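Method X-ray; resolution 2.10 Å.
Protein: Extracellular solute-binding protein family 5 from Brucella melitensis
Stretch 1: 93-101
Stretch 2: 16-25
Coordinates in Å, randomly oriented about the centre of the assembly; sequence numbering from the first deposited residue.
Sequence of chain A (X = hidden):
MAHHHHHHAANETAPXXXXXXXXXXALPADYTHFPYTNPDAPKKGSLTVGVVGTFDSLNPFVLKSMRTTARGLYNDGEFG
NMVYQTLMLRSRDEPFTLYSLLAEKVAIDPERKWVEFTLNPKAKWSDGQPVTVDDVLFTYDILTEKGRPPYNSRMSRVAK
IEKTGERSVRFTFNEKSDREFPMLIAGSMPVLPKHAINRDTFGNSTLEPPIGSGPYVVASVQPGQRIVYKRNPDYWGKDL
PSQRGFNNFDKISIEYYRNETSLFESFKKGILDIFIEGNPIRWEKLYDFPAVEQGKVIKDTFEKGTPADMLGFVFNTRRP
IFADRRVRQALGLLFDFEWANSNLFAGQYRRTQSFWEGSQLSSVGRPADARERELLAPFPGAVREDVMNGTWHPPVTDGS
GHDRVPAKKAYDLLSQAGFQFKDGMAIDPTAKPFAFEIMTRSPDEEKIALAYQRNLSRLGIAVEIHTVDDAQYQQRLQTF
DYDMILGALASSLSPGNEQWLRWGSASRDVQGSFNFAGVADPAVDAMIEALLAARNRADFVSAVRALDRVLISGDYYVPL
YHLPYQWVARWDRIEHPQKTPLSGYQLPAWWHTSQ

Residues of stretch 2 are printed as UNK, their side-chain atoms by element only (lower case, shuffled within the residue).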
ATOM      1  N   ASP A  93       3.267  -0.756  14.069  1.00 14.03           N
ATOM      2  CA  ASP A  93       4.679  -0.826  14.328  1.00 14.53           C
ATOM      3  C   ASP A  93       5.263  -2.190  14.059  1.00 14.01           C
ATOM      4  O   ASP A  93       6.413  -2.424  14.414  1.00 15.44           O
ATOM      5  CB  ASP A  93       4.972  -0.438  15.786  1.00 14.97           C
ATOM      6  CG  ASP A  93       6.414  -0.016  16.014  1.00 15.20           C
ATOM      7  OD1 ASP A  93       7.053   0.551  15.132  1.00 14.98           O
ATOM      8  OD2 ASP A  93       6.911  -0.218  17.137  1.00 16.09           O
ATOM      9  N   GLU A  94       4.495  -3.096  13.492  1.00 13.63           N
ATOM     10  CA  GLU A  94       4.965  -4.441  13.159  1.00 14.00           C
ATOM     11  C   GLU A  94       4.556  -4.803  11.736  1.00 13.78           C
ATOM     12  O   GLU A  94       3.613  -4.252  11.235  1.00 13.16           O
ATOM     13  CB  GLU A  94       4.372  -5.496  14.129  1.00 14.11           C
ATOM     14  CG  GLU A  94       4.712  -5.216  15.576  1.00 14.40           C
ATOM     15  CD  GLU A  94       4.139  -6.255  16.539  1.00 14.56           C
ATOM     16  OE1 GLU A  94       4.425  -7.473  16.316  1.00 14.19           O
ATOM     17  OE2 GLU A  94       3.435  -5.810  17.509  1.00 13.66           O
ATOM     18  N   PRO A  95       5.267  -5.745  11.096  1.00 14.07           N
ATOM     19  CA  PRO A  95       4.883  -6.110   9.741  1.00 14.17           C
ATOM     20  C   PRO A  95       3.410  -6.572   9.582  1.00 13.90           C
ATOM     21  O   PRO A  95       2.691  -6.039   8.722  1.00 12.85           O
ATOM     22  CB  PRO A  95       5.849  -7.250   9.396  1.00 14.75           C
ATOM     23  CG  PRO A  95       7.081  -6.957  10.233  1.00 14.97           C
ATOM     24  CD  PRO A  95       6.503  -6.434  11.532  1.00 14.53           C
ATOM     25  N   PHE A  96       2.984  -7.524  10.403  1.00 13.90           N
ATOM     26  CA  PHE A  96       1.622  -8.034  10.328  1.00 14.05           C
ATOM     27  C   PHE A  96       1.260  -8.768  11.628  1.00 14.19           C
ATOM     28  O   PHE A  96       1.247 -10.011  11.689  1.00 14.19           O
ATOM     29  CB  PHE A  96       1.488  -8.975   9.120  1.00 14.29           C
ATOM     30  CG  PHE A  96       0.062  -9.232   8.658  1.00 14.67           C
ATOM     31  CD1 PHE A  96      -1.067  -8.751   9.356  1.00 14.84           C
ATOM     32  CD2 PHE A  96      -0.162  -9.946   7.475  1.00 14.70           C
ATOM     33  CE1 PHE A  96      -2.370  -9.015   8.869  1.00 14.49           C
ATOM     34  CE2 PHE A  96      -1.449 -10.187   7.008  1.00 14.56           C
ATOM     35  CZ  PHE A  96      -2.539  -9.708   7.690  1.00 14.41           C
ATOM     36  N   THR A  97       0.941  -7.977  12.647  1.00 14.40           N
ATOM     37  CA  THR A  97       0.475  -8.478  13.937  1.00 14.42           C
ATOM     38  C   THR A  97      -0.804  -7.742  14.358  1.00 14.22           C
ATOM     39  O   THR A  97      -0.891  -6.520  14.263  1.00 13.03           O
ATOM     40  CB  THR A  97       1.523  -8.291  15.015  1.00 14.65           C
ATOM     41  OG1 THR A  97       2.741  -8.956  14.630  1.00 15.20           O
ATOM     42  CG2 THR A  97       1.025  -8.891  16.373  1.00 14.98           C
ATOM     43  N   LEU A  98      -1.771  -8.522  14.819  1.00 14.40           N
ATOM     44  CA  LEU A  98      -3.045  -8.045  15.357  1.00 14.78           C
ATOM     45  C   LEU A  98      -3.123  -8.239  16.862  1.00 15.14           C
ATOM     46  O   LEU A  98      -2.642  -9.255  17.379  1.00 15.73           O
ATOM     47  CB  LEU A  98      -4.164  -8.851  14.724  1.00 15.20           C
ATOM     48  CG  LEU A  98      -4.179  -8.937  13.174  1.00 15.38           C
ATOM     49  CD1 LEU A  98      -5.282  -9.854  12.700  1.00 16.10           C
ATOM     50  CD2 LEU A  98      -4.382  -7.554  12.591  1.00 15.21           C
ATOM     51  N   TYR A  99      -3.741  -7.292  17.568  1.00 15.26           N
ATOM     52  CA  TYR A  99      -3.960  -7.373  19.015  1.00 15.30           C
ATOM     53  C   TYR A  99      -5.463  -7.286  19.306  1.00 15.73           C
ATOM     54  O   TYR A  99      -6.273  -6.997  18.400  1.00 14.77           O
ATOM     55  CB  TYR A  99      -3.180  -6.266  19.761  1.00 15.41           C
ATOM     56  CG  TYR A  99      -1.690  -6.461  19.675  1.00 14.60           C
ATOM     57  CD1 TYR A  99      -1.043  -7.288  20.559  1.00 14.68           C
ATOM     58  CD2 TYR A  99      -0.930  -5.861  18.640  1.00 13.71           C
ATOM     59  CE1 TYR A  99       0.325  -7.556  20.457  1.00 14.51           C
ATOM     60  CE2 TYR A  99       0.413  -6.096  18.533  1.00 13.90           C
ATOM     61  CZ  TYR A  99       1.047  -6.976  19.435  1.00 14.37           C
ATOM     62  OH  TYR A  99       2.413  -7.263  19.355  1.00 14.86           O
ATOM     63  N   SER A 100      -5.835  -7.558  20.555  1.00 15.53           N
ATOM     64  CA  SER A 100      -7.239  -7.629  20.975  1.00 16.52           C
ATOM     65  C   SER A 100      -8.030  -6.335  20.683  1.00 16.39           C
ATOM     66  O   SER A 100      -7.511  -5.228  20.812  1.00 16.28           O
ATOM     67  CB  SER A 100      -7.329  -7.975  22.456  1.00 17.22           C
ATOM     68  OG  SER A 100      -6.753  -9.261  22.677  1.00 17.90           O
ATOM     69  N   LEU A 101      -9.248  -6.481  20.187  1.00 15.68           N
ATOM     70  CA  LEU A 101     -10.193  -5.324  20.089  1.00 15.57           C
ATOM     71  C   LEU A 101     -11.563  -5.886  20.478  1.00 15.78           C
ATOM     72  O   LEU A 101     -11.742  -6.254  21.657  1.00 16.35           O
ATOM     73  CB  LEU A 101     -10.151  -4.676  18.718  1.00 14.67           C
ATOM     74  CG  LEU A 101     -10.933  -3.372  18.550  1.00 14.64           C
ATOM     75  CD1 LEU A 101     -10.366  -2.313  19.481  1.00 14.46           C
ATOM     76  CD2 LEU A 101     -10.923  -2.901  17.078  1.00 14.03           C
ATOM     77  N   UNK A  16      -2.679 -15.689  23.482  1.00 20.68           N
ATOM     78  CA  UNK A  16      -4.128 -15.529  23.453  1.00 19.93           C
ATOM     79  C   UNK A  16      -4.583 -14.081  23.191  1.00 18.00           C
ATOM     80  O   UNK A  16      -5.776 -13.821  23.130  1.00 18.25           O
ATOM     81  c   UNK A  16      -4.779 -16.103  24.731  1.00 20.63           C
ATOM     82  o   UNK A  16      -4.969 -15.611  27.061  1.00 23.47           O
ATOM     83  o   UNK A  16      -3.827 -14.218  25.853  1.00 20.86           O
ATOM     84  c   UNK A  16      -4.507 -15.245  25.967  1.00 21.57           C
ATOM     85  N   UNK A  17      -3.647 -13.161  23.074  1.00 16.31           N
ATOM     86  CA  UNK A  17      -3.915 -11.735  23.042  1.00 15.64           C
ATOM     87  C   UNK A  17      -3.404 -11.115  21.728  1.00 15.76           C
ATOM     88  O   UNK A  17      -3.455  -9.874  21.537  1.00 16.37           O
ATOM     89  c   UNK A  17      -3.196 -11.040  24.208  1.00 15.51           C
ATOM     90  c   UNK A  17       0.425 -10.128  23.468  1.00 14.00           C
ATOM     91  o   UNK A  17       2.534 -11.241  23.768  1.00 13.40           O
ATOM     92  c   UNK A  17       1.143 -11.234  23.910  1.00 14.09           C
ATOM     93  c   UNK A  17      -0.956 -10.073  23.573  1.00 14.06           C
ATOM     94  c   UNK A  17       0.452 -12.291  24.476  1.00 14.63           C
ATOM     95  c   UNK A  17      -1.668 -11.110  24.110  1.00 14.72           C
ATOM     96  c   UNK A  17      -0.953 -12.232  24.566  1.00 14.86           C
ATOM     97  N   UNK A  18      -2.898 -11.944  20.835  1.00 15.48           N
ATOM     98  CA  UNK A  18      -2.320 -11.442  19.594  1.00 15.42           C
ATOM     99  C   UNK A  18      -2.339 -12.510  18.534  1.00 15.31           C
ATOM    100  O   UNK A  18      -2.370 -13.699  18.844  1.00 16.98           O
ATOM    101  c   UNK A  18      -0.883 -10.992  19.812  1.00 15.12           C
ATOM    102  N   UNK A  19      -2.322 -12.084  17.297  1.00 15.10           N
ATOM    103  CA  UNK A  19      -2.222 -12.990  16.163  1.00 15.48           C
ATOM    104  C   UNK A  19      -1.276 -12.388  15.110  1.00 15.05           C
ATOM    105  O   UNK A  19      -1.528 -11.302  14.592  1.00 14.63           O
ATOM    106  c   UNK A  19      -3.722 -14.144  14.406  1.00 17.56           C
ATOM    107  c   UNK A  19      -3.608 -13.262  15.624  1.00 16.55           C
ATOM    108  c   UNK A  19      -3.140 -15.514  14.698  1.00 18.74           C
ATOM    109  c   UNK A  19      -5.180 -14.213  14.011  1.00 17.89           C
ATOM    110  N   UNK A  20      -0.169 -13.078  14.845  1.00 14.75           N
ATOM    111  CA  UNK A  20       0.843 -12.603  13.916  1.00 15.07           C
ATOM    112  C   UNK A  20       0.960 -13.546  12.755  1.00 14.86           C
ATOM    113  O   UNK A  20       0.996 -14.775  12.928  1.00 15.06           O
ATOM    114  c   UNK A  20       2.208 -12.487  14.601  1.00 15.16           C
ATOM    115  o   UNK A  20       3.195 -12.150  13.657  1.00 14.93           O
ATOM    116  N   UNK A  21       1.045 -12.973  11.570  1.00 14.82           N
ATOM    117  CA  UNK A  21       1.054 -13.754  10.334  1.00 15.19           C
ATOM    118  C   UNK A  21       2.183 -14.789  10.356  1.00 15.39           C
ATOM    119  O   UNK A  21       1.936 -15.975  10.092  1.00 15.54           O
ATOM    120  s   UNK A  21      -0.021 -14.716   7.434  1.00 16.11           S
ATOM    121  c   UNK A  21       1.391 -13.633   7.792  1.00 15.65           C
ATOM    122  c   UNK A  21       1.166 -12.868   9.100  1.00 15.43           C
ATOM    123  c   UNK A  21       0.609 -15.612   6.018  1.00 17.32           C
ATOM    124  N   UNK A  22       3.386 -14.347  10.723  1.00 15.40           N
ATOM    125  CA  UNK A  22       4.565 -15.210  10.795  1.00 15.71           C
ATOM    126  C   UNK A  22       5.080 -15.498  12.216  1.00 16.42           C
ATOM    127  O   UNK A  22       6.210 -15.971  12.390  1.00 18.03           O
ATOM    128  n   UNK A  22       5.160 -13.538   7.723  1.00 15.80           N
ATOM    129  c   UNK A  22       5.036 -15.712   7.621  1.00 16.51           C
ATOM    130  c   UNK A  22       4.814 -13.846   6.490  1.00 15.77           C
ATOM    131  c   UNK A  22       5.328 -14.682   8.458  1.00 16.10           C
ATOM    132  c   UNK A  22       5.669 -14.649   9.920  1.00 15.89           C
ATOM    133  n   UNK A  22       4.728 -15.158   6.396  1.00 16.61           N
ATOM    134  N   UNK A  23       4.248 -15.276  13.234  1.00 16.36           N
ATOM    135  CA  UNK A  23       4.578 -15.724  14.580  1.00 16.62           C
ATOM    136  C   UNK A  23       5.307 -14.684  15.394  1.00 16.48           C
ATOM    137  O   UNK A  23       5.369 -14.829  16.598  1.00 17.19           O
ATOM    138  N   UNK A  24       5.797 -13.612  14.779  1.00 16.12           N
ATOM    139  CA  UNK A  24       6.548 -12.564  15.504  1.00 15.82           C
ATOM    140  C   UNK A  24       5.581 -11.575  16.208  1.00 15.34           C
ATOM    141  O   UNK A  24       4.820 -10.870  15.555  1.00 15.12           O
ATOM    142  o   UNK A  24       6.042 -12.022  12.627  1.00 14.68           O
ATOM    143  c   UNK A  24       6.748 -11.247  13.309  1.00 15.52           C
ATOM    144  c   UNK A  24       7.487 -11.813  14.542  1.00 15.72           C
ATOM    145  o   UNK A  24       6.875 -10.019  13.032  1.00 15.31           O
ATOM    146  N   UNK A  25       5.614 -11.543  17.535  1.00 15.39           N
ATOM    147  CA  UNK A  25       4.751 -10.679  18.345  1.00 14.85           C
ATOM    148  C   UNK A  25       5.635  -9.811  19.213  1.00 14.73           C
ATOM    149  O   UNK A  25       6.242 -10.272  20.160  1.00 14.69           O
ATOM    150  c   UNK A  25       2.868 -12.333  18.290  1.00 15.61           C
ATOM    151  c   UNK A  25       2.940 -10.622  20.125  1.00 15.78           C
ATOM    152  c   UNK A  25       3.802 -11.516  19.201  1.00 15.66           C
TER
HETATM  153  O   HOH W   1      -3.967  -7.581  23.019  1.00 15.23           O
HETATM  154  O   HOH W   2       3.893 -11.400  10.943  1.00 15.95           O
HETATM  155  O   HOH W   3       6.787  -8.202  15.159  1.00 11.29           O
HETATM  156  O   HOH W   4       4.389  -8.816  12.365  1.00 15.41           O

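Position 16 has four side-chain atoms: two carbons, the second carrying two oxygens. They make no contact with stretch 1. This is an acid with a single CH2, D16.

Position 17 has one carbon, then a six-carbon ring bearing one oxygen. One ring carbon lies 4.0 Å from CE1 of Y99. A phenol ring makes it Y17, and the ring carbon is CE2. Its backbone O takes a weak hydrogen bond from N of S100, at 3.5 Å. Water 1 spans the same two atoms, 2.8 Å from O of Y17 and 3.1 Å from N of S100.

Position 18 has one side-chain carbon, 3.7 Å from CE1 of Y99. A lone CB means alanine, A18. The position pairs with Y99 without hydrogen bonds between the two, at a CA-CA distance of 4.4 Å.

Position 19 has four carbons, forked at the second. The fork beyond CB identifies leucine, L19. Its CB is on the same face of the sheet as that of L98. The backbones pair twice: N of L19 donates to O of L98 at 2.8 Å, and N of L98 donates to O of L19 at 2.8 Å.

Position 20 has one carbon, then one oxygen. The oxygen is 3.4 Å from OG1 of T97. The branch ends there, so this is serine, S20. Its OG donates to the backbone O of position 24 at 2.8 Å, which ties the turn back to the strand.

Position 21 has an unbranched chain of two carbons, a sulfur and one carbon. The thioether marks M21. Its CB packs 3.6 Å from CD2 of F96, and its SD is 5.4 Å from the centre of that ring, in an oblique approach. N of M21 donates to O of F96 at 3.0 Å.

Position 22 has one carbon, then a five-membered ring of three carbons and two nitrogens. This imidazole is H22. The side chain does not touch stretch 1, but the backbone N donates to water 2 at 3.0 Å.

Position 23 has no side-chain atoms and is G23. With phi/psi of 92/-13, a CB would jam against the carbonyl O of H22.

Position 24 has two carbons, the second carrying two oxygens. One oxygen lies 3.9 Å from CD of P95. This is D24, and that oxygen is OD2. Water 4 donates to OD2 of D24 and to OG1 of T97, both at 2.8 Å, and accepts from N of F96 at 2.7 Å.

Position 25 has one carbon carrying two more. One branch carbon lies 3.5 Å from OH of Y99. Branching at CB gives V25, and the branch is CG1.

The contact is a short antiparallel pairing of strands 18-20 and 97-100. Backbone hydrogen bonds hold the register. A18 and V25 pack against the Y99 ring. Beyond the strand, waters bridge D24 to stretch 1. The two stretches bury 540 Å² together.

Stretch 2 16-25: DYALSMHGDV
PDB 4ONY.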